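Local atomic coordinates of AclR protein (Streptomyces galilaeus, PDB entry 2GEY), a protein that is a putative hydroxylase of the SnoaL-like family, probably acting in the biosynthesis of aromatic polyketide antibiotics. Residues E41-S44 with A45-V48. Numbering follows the deposited sequence. Where two conformers were deposited one is given.
Sequences EVSS and ADMV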
ATOM      1  N   GLU A  41      -9.712  -2.963 -14.329  1.00 29.48           N
ATOM      2  CA  GLU A  41     -11.077  -2.609 -13.937  0.50 29.49           C
ATOM      3  C   GLU A  41     -11.743  -3.790 -13.245  1.00 29.59           C
ATOM      4  O   GLU A  41     -11.522  -4.948 -13.621  1.00 29.29           O
ATOM      5  CB  GLU A  41     -11.937  -2.178 -15.136  0.50 29.58           C
ATOM      6  CG  GLU A  41     -13.369  -1.773 -14.735  0.50 29.39           C
ATOM      7  CD  GLU A  41     -14.268  -1.381 -15.898  0.50 29.49           C
ATOM      8  OE1 GLU A  41     -13.769  -1.215 -17.030  0.50 30.46           O
ATOM      9  OE2 GLU A  41     -15.489  -1.234 -15.668  0.50 26.54           O
ATOM     10  N   VAL A  42     -12.555  -3.482 -12.243  1.00 29.34           N
ATOM     11  CA  VAL A  42     -13.367  -4.451 -11.531  1.00 29.41           C
ATOM     12  C   VAL A  42     -14.822  -4.026 -11.717  1.00 29.29           C
ATOM     13  O   VAL A  42     -15.175  -2.870 -11.461  1.00 29.17           O
ATOM     14  CB  VAL A  42     -13.011  -4.459 -10.032  1.00 29.44           C
ATOM     15  CG1 VAL A  42     -13.913  -5.416  -9.255  1.00 29.51           C
ATOM     16  CG2 VAL A  42     -11.549  -4.832  -9.847  1.00 30.15           C
ATOM     17  N   SER A  43     -15.674  -4.943 -12.162  1.00 29.15           N
ATOM     18  CA  SER A  43     -17.084  -4.603 -12.377  1.00 29.01           C
ATOM     19  C   SER A  43     -17.755  -4.228 -11.055  1.00 28.97           C
ATOM     20  O   SER A  43     -17.365  -4.714  -9.998  1.00 28.50           O
ATOM     21  CB  SER A  43     -17.836  -5.767 -13.035  1.00 29.37           C
ATOM     22  OG  SER A  43     -18.011  -6.826 -12.116  1.00 29.12           O
ATOM     23  N   SER A  44     -18.759  -3.360 -11.116  1.00 29.09           N
ATOM     24  CA  SER A  44     -19.520  -2.998  -9.921  1.00 29.44           C
ATOM     25  C   SER A  44     -20.173  -4.236  -9.307  1.00 29.60           C
ATOM     26  O   SER A  44     -20.240  -4.366  -8.087  1.00 29.17           O
ATOM     27  CB  SER A  44     -20.584  -1.949 -10.242  1.00 29.60           C
ATOM     28  OG  SER A  44     -20.006  -0.670 -10.416  1.00 29.66           O
ATOM     29  N   ALA A  45     -20.636  -5.144 -10.163  1.00 29.89           N
ATOM     30  CA  ALA A  45     -21.216  -6.413  -9.717  1.00 30.04           C
ATOM     31  C   ALA A  45     -20.224  -7.196  -8.864  1.00 30.33           C
ATOM     32  O   ALA A  45     -20.570  -7.681  -7.787  1.00 30.52           O
ATOM     33  CB  ALA A  45     -21.657  -7.242 -10.906  1.00 30.39           C
ATOM     34  N   ASP A  46     -18.984  -7.299  -9.335  1.00 30.06           N
ATOM     35  CA  ASP A  46     -17.954  -8.026  -8.605  1.00 29.95           C
ATOM     36  C   ASP A  46     -17.550  -7.275  -7.336  1.00 29.79           C
ATOM     37  O   ASP A  46     -17.300  -7.890  -6.303  1.00 29.16           O
ATOM     38  CB  ASP A  46     -16.730  -8.277  -9.492  1.00 29.94           C
ATOM     39  CG  ASP A  46     -16.989  -9.338 -10.566  1.00 31.05           C
ATOM     40  OD1 ASP A  46     -18.108  -9.886 -10.628  1.00 33.49           O
ATOM     41  OD2 ASP A  46     -16.067  -9.620 -11.351  1.00 32.87           O
ATOM     42  N   MET A  47     -17.495  -5.949  -7.421  1.00 30.02           N
ATOM     43  CA  MET A  47     -17.144  -5.130  -6.265  1.00 29.97           C
ATOM     44  C   MET A  47     -18.150  -5.341  -5.134  1.00 29.68           C
ATOM     45  O   MET A  47     -17.767  -5.591  -3.989  1.00 29.46           O
ATOM     46  CB  MET A  47     -17.100  -3.656  -6.663  1.00 30.33           C
ATOM     47  CG  MET A  47     -16.588  -2.725  -5.571  1.00 31.79           C
ATOM     48  SD  MET A  47     -14.931  -3.117  -4.962  1.00 37.44           S
ATOM     49  CE  MET A  47     -14.052  -3.385  -6.489  1.00 36.23           C
ATOM     50  N   VAL A  48     -19.435  -5.256  -5.456  1.00 29.38           N
ATOM     51  CA  VAL A  48     -20.471  -5.450  -4.443  1.00 29.65           C
ATOM     52  C   VAL A  48     -20.390  -6.857  -3.838  1.00 29.35           C
ATOM     53  O   VAL A  48     -20.540  -7.015  -2.636  1.00 29.09           O
ATOM     54  CB  VAL A  48     -21.887  -5.148  -4.993  1.00 29.85           C
ATOM     55  CG1 VAL A  48     -22.962  -5.548  -3.979  1.00 30.63           C
ATOM     56  CG2 VAL A  48     -22.009  -3.663  -5.326  1.00 30.12           C
TER
HETATM   57  O   HOH W   1     -14.603  -7.695 -12.510  1.00 33.52           O
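Ser43 OG accepts the backbone N-H of Asp46 at 3.0 Å (N-H...O 155°), a capping bond from Ser43, the N-cap residue just before helix 44-57. With chi1 at 72° the hydroxyl lies between the residue's own N and carbonyl carbon, where it faces the amide of Asp46. Asp46 answers indirectly: a water receives the N-H of Ser43 at 3.0 Å from Ser43 N and donates to the carboxylate, 2.7 Å from Asp46 OD2, a water-bridged counterpart of the direct return bond in a capping box. An acidic group here would also be expected to interact favourably with the helix dipole.

The first helical backbone bonds follow, Met47 N to Ser43 O and Val48 N to Ser44 O, both 2.9 Å. From the same first turn, Ser44 OG is hydrogen-bonded to His35 NE2 of strand 33-37.

Val42 CG1 presses on Met47 CE at 3.4 Å, tighter than usual for two methyls. Bends at chi2 and chi3 fold the methionine back toward Val42, the two side chains crossing at about a right angle.

A serine N-cap thus marks the passage from the short outer strand that pairs with strand 33-37 into a helix of this SnoaL-like, NTF2-type alpha+beta barrel.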